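Local coordinates for penicillin binding protein 2X (PDB 5U47) that probably cross-links peptidoglycan strands as a septal transpeptidase and, like its relatives, is thought to be inactivated by beta-lactams, at residues R470-V476 and D501-S506; G33-R38 and N217-S223; V618-K624 and L643-F649. The protein carries 1 engineered substitution. One frame throughout, in Å; residues are numbered along the deposited sequence.

Contact 1 (R470-V476 and D501-S506); sequences RNYMISV and DVTVKS. Engineered in segment 501-506: T503 (natural residue Ala). With ACT (acetate ion), chain D.
M473 O illustrates how a helix carbonyl can serve two masters: it accepts V504 N from the strand at 3.2 Å (N-H...O 166°) and, more weakly, V476 N from its own helix. The strand donor stands well above the carbonyl plane, 63° out of it. V504 O and M473 O are two acceptors 3.0 Å apart, with no hydrogen bond between them.

One residue upstream on the strand, the engineered T503 presents its two branches differently. OG1 reaches R470 O at 2.8 Å and is also hydrogen-bonded to S536 OG. It sits beside the backbone N (chi1 -84°), which puts CG2 anti to N and turns the methyl to M473, whose CE curls back to 3.5 Å from T503 CG2 through the bend at chi3. V476 sets its CB beside V504 CG2 and its CG2 against K505 CD. At the loop end, a water donates to both I474 O and V502 O, bridging the segments where they do not bond directly.

The guanidinium of R470 leads off to carbonyls of S536, E537 and I426. K505 NZ donates to S506 O at 2.8 Å and is hydrogen-bonded to S354 OG, consistent with the KSG motif and the SxN serine of a penicillin-binding active site. T503 and K505 pair with strand 526-534, so V504 N points off the other edge of the strand. The helix thus packs on the edge facing away from strand 526-534, M473 O taking one N-H there, a grip next to K505 that is consistent with a role in positioning the active-site strand.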
loop_
_atom_site.group_PDB
_atom_site.type_symbol
_atom_site.label_atom_id
_atom_site.label_comp_id
_atom_site.label_asym_id
_atom_site.label_seq_id
_atom_site.Cartn_x
_atom_site.Cartn_y
_atom_site.Cartn_z
ATOM N N ARG A 470 23.056 -9.254 -8.023
ATOM C CA ARG A 470 22.129 -10.398 -7.999
ATOM C C ARG A 470 22.872 -11.728 -8.039
ATOM O O ARG A 470 22.495 -12.668 -7.345
ATOM C CB ARG A 470 21.107 -10.338 -9.133
ATOM C CG ARG A 470 20.055 -9.229 -8.985
ATOM C CD ARG A 470 18.865 -9.436 -9.920
ATOM N NE ARG A 470 19.271 -9.672 -11.310
ATOM C CZ ARG A 470 19.625 -8.729 -12.188
ATOM N NH1 ARG A 470 19.656 -7.432 -11.860
ATOM N NH2 ARG A 470 19.981 -9.085 -13.415
ATOM N N ASN A 471 23.931 -11.800 -8.836
ATOM C CA ASN A 471 24.728 -13.020 -8.904
ATOM C C ASN A 471 25.445 -13.289 -7.562
ATOM O O ASN A 471 25.434 -14.419 -7.084
ATOM C CB ASN A 471 25.711 -12.990 -10.062
ATOM C CG ASN A 471 26.516 -14.274 -10.152
ATOM O OD1 ASN A 471 25.949 -15.365 -10.222
ATOM N ND2 ASN A 471 27.836 -14.154 -10.119
ATOM N N TYR A 472 26.034 -12.268 -6.943
ATOM C CA TYR A 472 26.674 -12.468 -5.627
ATOM C C TYR A 472 25.647 -12.941 -4.597
ATOM O O TYR A 472 25.960 -13.749 -3.726
ATOM C CB TYR A 472 27.394 -11.204 -5.120
ATOM C CG TYR A 472 28.622 -10.830 -5.925
ATOM C CD1 TYR A 472 29.692 -11.706 -6.032
ATOM C CD2 TYR A 472 28.738 -9.586 -6.535
ATOM C CE1 TYR A 472 30.832 -11.375 -6.759
ATOM C CE2 TYR A 472 29.865 -9.251 -7.263
ATOM C CZ TYR A 472 30.907 -10.150 -7.367
ATOM O OH TYR A 472 32.027 -9.817 -8.082
ATOM N N MET A 473 24.417 -12.457 -4.725
ATOM C CA MET A 473 23.318 -12.853 -3.820
ATOM C C MET A 473 22.882 -14.324 -3.950
ATOM O O MET A 473 22.220 -14.849 -3.049
ATOM C CB MET A 473 22.115 -11.915 -3.997
ATOM C CG MET A 473 22.321 -10.537 -3.395
ATOM S SD MET A 473 21.047 -9.342 -3.867
ATOM C CE MET A 473 19.658 -9.903 -2.892
ATOM N N ILE A 474 23.221 -14.992 -5.051
ATOM C CA ILE A 474 22.915 -16.424 -5.186
ATOM C C ILE A 474 23.709 -17.201 -4.123
ATOM O O ILE A 474 23.184 -18.127 -3.472
ATOM C CB ILE A 474 23.263 -16.970 -6.593
ATOM C CG1 ILE A 474 22.325 -16.377 -7.660
ATOM C CG2 ILE A 474 23.205 -18.499 -6.623
ATOM C CD1 ILE A 474 22.715 -16.720 -9.082
ATOM N N SER A 475 24.969 -16.811 -3.942
ATOM C CA SER A 475 25.857 -17.487 -2.988
ATOM C C SER A 475 25.409 -17.387 -1.544
ATOM O O SER A 475 25.739 -18.251 -0.738
ATOM C CB SER A 475 27.309 -17.013 -3.137
ATOM O OG SER A 475 27.786 -17.335 -4.426
ATOM N N VAL A 476 24.671 -16.339 -1.201
ATOM C CA VAL A 476 24.128 -16.244 0.149
ATOM C C VAL A 476 23.342 -17.529 0.441
ATOM O O VAL A 476 23.348 -18.032 1.560
ATOM C CB VAL A 476 23.189 -15.025 0.288
ATOM C CG1 VAL A 476 22.481 -15.050 1.634
ATOM C CG2 VAL A 476 23.971 -13.733 0.113
ATOM N N ASP A 501 17.642 -20.493 -9.956
ATOM C CA ASP A 501 18.632 -19.842 -9.120
ATOM C C ASP A 501 17.847 -18.716 -8.443
ATOM O O ASP A 501 17.043 -18.029 -9.094
ATOM C CB ASP A 501 19.766 -19.226 -9.936
ATOM C CG ASP A 501 20.726 -20.254 -10.503
ATOM O OD1 ASP A 501 20.902 -21.356 -9.922
ATOM O OD2 ASP A 501 21.341 -19.932 -11.532
ATOM N N VAL A 502 18.081 -18.523 -7.154
ATOM C CA VAL A 502 17.360 -17.517 -6.400
ATOM C C VAL A 502 18.351 -16.547 -5.773
ATOM O O VAL A 502 19.309 -16.943 -5.115
ATOM C CB VAL A 502 16.494 -18.139 -5.290
ATOM C CG1 VAL A 502 15.531 -17.103 -4.739
ATOM C CG2 VAL A 502 15.699 -19.344 -5.812
ATOM N N THR A 503 18.092 -15.280 -6.001
ATOM C CA THR A 503 18.897 -14.170 -5.493
ATOM C C THR A 503 18.339 -13.816 -4.115
ATOM O O THR A 503 17.186 -13.369 -3.994
ATOM C CB THR A 503 18.798 -13.010 -6.512
ATOM O OG1 THR A 503 19.767 -13.245 -7.541
ATOM C CG2 THR A 503 19.020 -11.628 -5.897
ATOM N N VAL A 504 19.130 -14.034 -3.064
ATOM C CA VAL A 504 18.641 -13.774 -1.725
ATOM C C VAL A 504 19.630 -13.028 -0.840
ATOM O O VAL A 504 20.836 -13.056 -1.078
ATOM C CB VAL A 504 18.290 -15.102 -1.038
ATOM C CG1 VAL A 504 17.231 -15.854 -1.841
ATOM C CG2 VAL A 504 19.541 -15.978 -0.898
ATOM N N LYS A 505 19.099 -12.354 0.177
ATOM C CA LYS A 505 19.916 -11.733 1.224
ATOM C C LYS A 505 19.094 -11.700 2.487
ATOM O O LYS A 505 17.959 -11.221 2.495
ATOM C CB LYS A 505 20.385 -10.323 0.875
ATOM C CG LYS A 505 21.332 -9.717 1.936
ATOM C CD LYS A 505 22.659 -10.481 2.052
ATOM C CE LYS A 505 23.536 -9.954 3.173
ATOM N NZ LYS A 505 23.139 -10.481 4.510
ATOM N N SER A 506 19.680 -12.190 3.559
ATOM C CA SER A 506 19.037 -12.226 4.837
ATOM C C SER A 506 19.455 -11.026 5.605
ATOM O O SER A 506 20.467 -10.374 5.304
ATOM C CB SER A 506 19.524 -13.451 5.639
ATOM O OG SER A 506 20.942 -13.406 5.792
HETATM C C ACT D . 28.800 -21.034 -4.106
HETATM O O ACT D . 28.737 -19.818 -4.376
HETATM O OXT ACT D . 27.823 -21.797 -4.276
HETATM C CH3 ACT D . 30.094 -21.591 -3.575
HETATM O O HOH W 1 20.470 -18.954 -3.869
#

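Contact 2 (G33-R38 and N217-S223); sequences GTIYDR and NIYTTLS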
loop_
_atom_site.group_PDB
_atom_site.type_symbol
_atom_site.label_atom_id
_atom_site.label_comp_id
_atom_site.label_asym_id
_atom_site.label_seq_id
_atom_site.Cartn_x
_atom_site.Cartn_y
_atom_site.Cartn_z
ATOM N N GLY A 33 -17.718 3.125 -4.164
ATOM C CA GLY A 33 -17.056 2.305 -5.139
ATOM C C GLY A 33 -16.600 0.986 -4.554
ATOM O O GLY A 33 -16.390 0.865 -3.349
ATOM N N THR A 34 -16.487 -0.004 -5.428
ATOM C CA THR A 34 -16.043 -1.325 -5.051
ATOM C C THR A 34 -14.536 -1.375 -5.211
ATOM O O THR A 34 -13.995 -0.768 -6.132
ATOM C CB THR A 34 -16.702 -2.375 -5.962
ATOM O OG1 THR A 34 -18.087 -2.400 -5.689
ATOM C CG2 THR A 34 -16.144 -3.771 -5.742
ATOM N N ILE A 35 -13.881 -2.112 -4.318
ATOM C CA ILE A 35 -12.445 -2.350 -4.383
ATOM C C ILE A 35 -12.289 -3.781 -4.846
ATOM O O ILE A 35 -12.847 -4.718 -4.215
ATOM C CB ILE A 35 -11.752 -2.159 -3.018
ATOM C CG1 ILE A 35 -11.935 -0.713 -2.550
ATOM C CG2 ILE A 35 -10.259 -2.480 -3.133
ATOM C CD1 ILE A 35 -11.564 -0.475 -1.099
ATOM N N TYR A 36 -11.545 -3.947 -5.932
ATOM C CA TYR A 36 -11.301 -5.239 -6.553
ATOM C C TYR A 36 -9.830 -5.633 -6.524
ATOM O O TYR A 36 -8.939 -4.801 -6.295
ATOM C CB TYR A 36 -11.683 -5.171 -8.039
ATOM C CG TYR A 36 -13.142 -4.935 -8.376
ATOM C CD1 TYR A 36 -14.081 -5.959 -8.261
ATOM C CD2 TYR A 36 -13.571 -3.717 -8.879
ATOM C CE1 TYR A 36 -15.400 -5.770 -8.617
ATOM C CE2 TYR A 36 -14.894 -3.505 -9.227
ATOM C CZ TYR A 36 -15.804 -4.538 -9.094
ATOM O OH TYR A 36 -17.102 -4.335 -9.418
ATOM N N ASP A 37 -9.566 -6.899 -6.790
ATOM C CA ASP A 37 -8.224 -7.316 -7.009
ATOM C C ASP A 37 -7.939 -6.985 -8.515
ATOM O O ASP A 37 -8.798 -6.410 -9.211
ATOM C CB ASP A 37 -7.983 -8.792 -6.623
ATOM C CG ASP A 37 -8.245 -9.774 -7.764
ATOM O OD1 ASP A 37 -9.083 -9.504 -8.636
ATOM O OD2 ASP A 37 -7.592 -10.825 -7.756
ATOM N N ARG A 38 -6.771 -7.356 -9.006
ATOM C CA ARG A 38 -6.353 -6.998 -10.377
ATOM C C ARG A 38 -7.213 -7.588 -11.506
ATOM O O ARG A 38 -7.190 -7.065 -12.623
ATOM C CB ARG A 38 -4.873 -7.353 -10.586
ATOM C CG ARG A 38 -4.594 -8.850 -10.613
ATOM C CD ARG A 38 -3.115 -9.155 -10.594
ATOM N NE ARG A 38 -2.428 -8.677 -11.797
ATOM C CZ ARG A 38 -1.677 -7.576 -11.904
ATOM N NH1 ARG A 38 -1.411 -6.792 -10.853
ATOM N NH2 ARG A 38 -1.119 -7.292 -13.082
ATOM N N ASN A 217 -14.844 2.759 -9.066
ATOM C CA ASN A 217 -14.316 1.482 -8.595
ATOM C C ASN A 217 -12.780 1.496 -8.677
ATOM O O ASN A 217 -12.184 2.131 -9.572
ATOM C CB ASN A 217 -14.882 0.323 -9.417
ATOM C CG ASN A 217 -16.380 0.152 -9.246
ATOM O OD1 ASN A 217 -16.960 0.476 -8.213
ATOM N ND2 ASN A 217 -17.006 -0.363 -10.276
ATOM N N ILE A 218 -12.140 0.800 -7.736
ATOM C CA ILE A 218 -10.684 0.727 -7.696
ATOM C C ILE A 218 -10.260 -0.705 -7.836
ATOM O O ILE A 218 -10.666 -1.534 -7.029
ATOM C CB ILE A 218 -10.125 1.288 -6.364
ATOM C CG1 ILE A 218 -10.521 2.753 -6.176
ATOM C CG2 ILE A 218 -8.609 1.134 -6.299
ATOM C CD1 ILE A 218 -9.856 3.706 -7.125
ATOM N N TYR A 219 -9.498 -0.994 -8.885
ATOM C CA TYR A 219 -8.896 -2.295 -9.082
ATOM C C TYR A 219 -7.485 -2.188 -8.538
ATOM O O TYR A 219 -6.673 -1.443 -9.069
ATOM C CB TYR A 219 -8.841 -2.685 -10.563
ATOM C CG TYR A 219 -10.203 -2.945 -11.168
ATOM C CD1 TYR A 219 -11.038 -1.896 -11.514
ATOM C CD2 TYR A 219 -10.647 -4.239 -11.404
ATOM C CE1 TYR A 219 -12.301 -2.123 -12.075
ATOM C CE2 TYR A 219 -11.913 -4.477 -11.959
ATOM C CZ TYR A 219 -12.723 -3.414 -12.293
ATOM O OH TYR A 219 -13.955 -3.638 -12.837
ATOM N N THR A 220 -7.202 -2.903 -7.465
ATOM C CA THR A 220 -5.871 -2.920 -6.922
ATOM C C THR A 220 -4.991 -3.847 -7.746
ATOM O O THR A 220 -5.473 -4.586 -8.632
ATOM C CB THR A 220 -5.852 -3.367 -5.450
ATOM O OG1 THR A 220 -6.255 -4.736 -5.346
ATOM C CG2 THR A 220 -6.751 -2.492 -4.620
ATOM N N THR A 221 -3.692 -3.803 -7.460
ATOM C CA THR A 221 -2.721 -4.660 -8.136
ATOM C C THR A 221 -2.673 -6.054 -7.534
ATOM O O THR A 221 -2.023 -6.949 -8.083
ATOM C CB THR A 221 -1.302 -4.046 -8.027
ATOM O OG1 THR A 221 -1.028 -3.760 -6.662
ATOM C CG2 THR A 221 -1.224 -2.783 -8.831
ATOM N N LEU A 222 -3.340 -6.244 -6.393
ATOM C CA LEU A 222 -3.323 -7.541 -5.704
ATOM C C LEU A 222 -3.914 -8.683 -6.534
ATOM O O LEU A 222 -4.787 -8.481 -7.349
ATOM C CB LEU A 222 -4.088 -7.494 -4.379
ATOM C CG LEU A 222 -3.703 -6.533 -3.258
ATOM C CD1 LEU A 222 -4.641 -6.771 -2.080
ATOM C CD2 LEU A 222 -2.261 -6.670 -2.815
ATOM N N SER A 223 -3.353 -9.871 -6.333
ATOM C CA SER A 223 -3.837 -11.107 -6.904
ATOM C C SER A 223 -4.498 -11.848 -5.766
ATOM O O SER A 223 -3.796 -12.329 -4.855
ATOM C CB SER A 223 -2.673 -11.925 -7.419
ATOM O OG SER A 223 -3.078 -13.242 -7.751
#
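Y36, R38 and N217 carry most of this contact. The ring of Y36 lies alongside that of Y219 as an offset stack, centroids 4.5 Å apart and planes at 22°, with Y36 CD2 poised 3.5 Å above the centre of the Y219 face. Both rings come from bridge partners in parallel strands and point the same way.

N217 approaches the Y36 ring at its edge, CB 3.8 Å from CE2, with the amide nearly perpendicular to the ring. Its OD1 accepts T34 N in an almost straight bond of 2.9 Å, so a side-chain oxygen takes the first rung, ahead of the backbone bond from I218 N to T34 O. Further along, Y36 O is gripped twice by T220, through N and through OG1, the hydroxyl lying in the carbonyl plane on a lone pair.

R38 then clasps the turn after the strand. Its backbone N donates to L222 O, while the side chain, bent at chi3 (-65°), brings NH1 back to T221 O at 2.8 Å in the guanidinium plane. NH2 forms a salt bridge with E257.

Strand 35-36 lies between strands 42-55 and 217-220, and the latter pairs onward with 438-443. G33-R38 forms the central part of what appears to be the RGxxxDRxG signature of class B penicillin-binding proteins, in the sheet joining the N-terminal region to the transpeptidase part.

Contact 3 (V618-K624 and L643-F649); sequences VLGVGNK and LIMTNEF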
loop_
_atom_site.group_PDB
_atom_site.type_symbol
_atom_site.label_atom_id
_atom_site.label_comp_id
_atom_site.label_asym_id
_atom_site.label_seq_id
_atom_site.Cartn_x
_atom_site.Cartn_y
_atom_site.Cartn_z
ATOM N N VAL A 618 8.733 15.456 -8.044
ATOM C CA VAL A 618 8.834 16.588 -7.131
ATOM C C VAL A 618 10.277 17.064 -7.168
ATOM O O VAL A 618 11.196 16.269 -6.914
ATOM C CB VAL A 618 8.400 16.194 -5.713
ATOM C CG1 VAL A 618 8.633 17.321 -4.711
ATOM C CG2 VAL A 618 6.920 15.804 -5.718
ATOM N N LEU A 619 10.473 18.339 -7.528
ATOM C CA LEU A 619 11.808 18.917 -7.624
ATOM C C LEU A 619 12.136 19.731 -6.387
ATOM O O LEU A 619 11.483 20.754 -6.104
ATOM C CB LEU A 619 11.933 19.820 -8.853
ATOM C CG LEU A 619 11.607 19.196 -10.209
ATOM C CD1 LEU A 619 11.618 20.254 -11.291
ATOM C CD2 LEU A 619 12.580 18.076 -10.547
ATOM N N GLY A 620 13.150 19.289 -5.648
ATOM C CA GLY A 620 13.576 20.029 -4.471
ATOM C C GLY A 620 12.949 19.566 -3.172
ATOM O O GLY A 620 12.253 18.566 -3.133
ATOM N N VAL A 621 13.180 20.345 -2.116
ATOM C CA VAL A 621 12.775 19.981 -0.759
ATOM C C VAL A 621 11.866 20.963 -0.042
ATOM O O VAL A 621 11.582 20.770 1.128
ATOM C CB VAL A 621 14.033 19.777 0.113
ATOM C CG1 VAL A 621 14.854 18.622 -0.435
ATOM C CG2 VAL A 621 14.884 21.049 0.177
ATOM N N GLY A 622 11.431 22.019 -0.731
ATOM C CA GLY A 622 10.550 23.019 -0.124
ATOM C C GLY A 622 9.162 22.484 0.191
ATOM O O GLY A 622 8.704 21.507 -0.422
ATOM N N ASN A 623 8.489 23.131 1.144
ATOM C CA ASN A 623 7.145 22.727 1.542
ATOM C C ASN A 623 6.008 23.400 0.742
ATOM O O ASN A 623 4.849 23.252 1.097
ATOM C CB ASN A 623 6.923 22.908 3.052
ATOM C CG ASN A 623 7.017 24.346 3.502
ATOM O OD1 ASN A 623 7.229 25.250 2.705
ATOM N ND2 ASN A 623 6.847 24.562 4.794
ATOM N N LYS A 624 6.334 24.098 -0.341
ATOM C CA LYS A 624 5.305 24.756 -1.153
ATOM C C LYS A 624 5.541 24.493 -2.621
ATOM O O LYS A 624 6.687 24.493 -3.075
ATOM C CB LYS A 624 5.336 26.282 -0.990
ATOM C CG LYS A 624 5.233 26.839 0.424
ATOM C CD LYS A 624 3.903 26.538 1.081
ATOM C CE LYS A 624 3.835 27.174 2.467
ATOM N NZ LYS A 624 2.645 26.710 3.234
ATOM N N LEU A 643 6.115 17.677 -13.809
ATOM C CA LEU A 643 7.065 18.240 -12.852
ATOM C C LEU A 643 6.357 19.161 -11.869
ATOM O O LEU A 643 5.521 19.964 -12.272
ATOM C CB LEU A 643 8.119 19.065 -13.549
ATOM C CG LEU A 643 8.999 18.425 -14.607
ATOM C CD1 LEU A 643 9.938 19.495 -15.152
ATOM C CD2 LEU A 643 9.766 17.242 -14.030
ATOM N N ILE A 644 6.705 19.031 -10.595
ATOM C CA ILE A 644 6.215 19.895 -9.522
ATOM C C ILE A 644 7.483 20.506 -8.941
ATOM O O ILE A 644 8.279 19.805 -8.298
ATOM C CB ILE A 644 5.452 19.113 -8.435
ATOM C CG1 ILE A 644 4.183 18.477 -9.002
ATOM C CG2 ILE A 644 5.070 20.017 -7.265
ATOM C CD1 ILE A 644 3.515 17.519 -8.029
ATOM N N MET A 645 7.707 21.793 -9.196
ATOM C CA MET A 645 8.893 22.460 -8.648
ATOM C C MET A 645 8.534 23.099 -7.324
ATOM O O MET A 645 7.652 23.942 -7.271
ATOM C CB MET A 645 9.442 23.522 -9.585
ATOM C CG MET A 645 10.833 24.035 -9.185
ATOM S SD MET A 645 11.394 25.339 -10.293
ATOM C CE MET A 645 10.432 26.723 -9.697
ATOM N N THR A 646 9.230 22.707 -6.263
ATOM C CA THR A 646 8.953 23.264 -4.946
ATOM C C THR A 646 9.678 24.587 -4.809
ATOM O O THR A 646 10.472 24.963 -5.677
ATOM C CB THR A 646 9.427 22.349 -3.810
ATOM O OG1 THR A 646 10.861 22.336 -3.771
ATOM C CG2 THR A 646 8.887 20.943 -3.998
ATOM N N ASN A 647 9.433 25.270 -3.694
ATOM C CA ASN A 647 10.069 26.560 -3.448
ATOM C C ASN A 647 11.525 26.463 -2.956
ATOM O O ASN A 647 12.144 27.483 -2.718
ATOM C CB ASN A 647 9.230 27.442 -2.509
ATOM C CG ASN A 647 9.083 26.868 -1.122
ATOM O OD1 ASN A 647 9.075 25.650 -0.924
ATOM N ND2 ASN A 647 8.907 27.745 -0.156
ATOM N N GLU A 648 12.065 25.255 -2.794
ATOM C CA GLU A 648 13.480 25.103 -2.415
ATOM C C GLU A 648 14.104 24.018 -3.283
ATOM O O GLU A 648 14.055 22.831 -2.958
ATOM C CB GLU A 648 13.651 24.804 -0.933
ATOM C CG GLU A 648 15.117 24.756 -0.534
ATOM C CD GLU A 648 15.335 24.577 0.951
ATOM O OE1 GLU A 648 14.339 24.397 1.687
ATOM O OE2 GLU A 648 16.512 24.608 1.374
ATOM N N PHE A 649 14.712 24.453 -4.378
ATOM C CA PHE A 649 15.257 23.554 -5.396
ATOM C C PHE A 649 16.605 24.093 -5.865
ATOM O O PHE A 649 16.660 25.065 -6.621
ATOM C CB PHE A 649 14.221 23.436 -6.536
ATOM C CG PHE A 649 14.669 22.611 -7.719
ATOM C CD1 PHE A 649 15.242 21.360 -7.544
ATOM C CD2 PHE A 649 14.446 23.065 -9.010
ATOM C CE1 PHE A 649 15.632 20.594 -8.634
ATOM C CE2 PHE A 649 14.825 22.300 -10.107
ATOM C CZ PHE A 649 15.420 21.063 -9.919
#
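L619 packs against F649 at the end of a parallel strand pair in a PASTA domain, a small fold of one helix and three strands. Its CB sits over the centre of the F649 ring, 3.7 Å from the centroid and 7° off the normal, a CH-pi contact. CG, held anti to the carbonyl carbon (chi1 -56°), passes near I644 O. CD1 stays by the ring, near F649 CE2, while also reaching L643 CD1 and M645 CB, each at 4.3 Å; CD2 comes to F649 CZ at the margin. P653 and W658 also touch this leucine, so its packing reaches the second PASTA domain.

The backbone of the same residue continues the ladder. L619 N donates to I644 O at 2.7 Å, and L619 O receives both the N and the OG1 of T646. That hydroxyl, after giving its proton to L619 O, accepts G622 N at 3.1 Å and, weakly, E648 N, so a single buried oxygen gathers the two segments as they leave the sheet. V618 CG1 meets the other branch, T646 CG2, from across at about a right angle.

Beyond the strands the loops go on bonding. V621 N donates to E648 O at 2.8 Å, and G620, at positive phi, lays its CA beside that same oxygen. V621 CG2 rests on the carboxylate end of E648. N647 N returns to K624 O, and in exchange K624 N donates to N647 OD1 at 3.2 Å, standing 57° out of the plane of the amide carbonyl.

Overall arrangement
Read from the N terminus, the three contacts close in series, none crossing or enclosing another. Contact 2 comes first and closes the longest loop: 178 residues, including much of the dimerisation-domain region, separate its two segments, and it pairs the N-terminal strand 35-36 with strand 217-220, in the sheet that also takes in 438-443. Contact 1 follows within the transpeptidase domain, joining helix 463-478 to the edge strand of the five-stranded sheet across 24 residues. Contact 3 closes the shortest loop, 18 residues, inside the first PASTA domain. Their centres lie about 32 to 38 Å apart, so each ties together a different part of an elongated molecule.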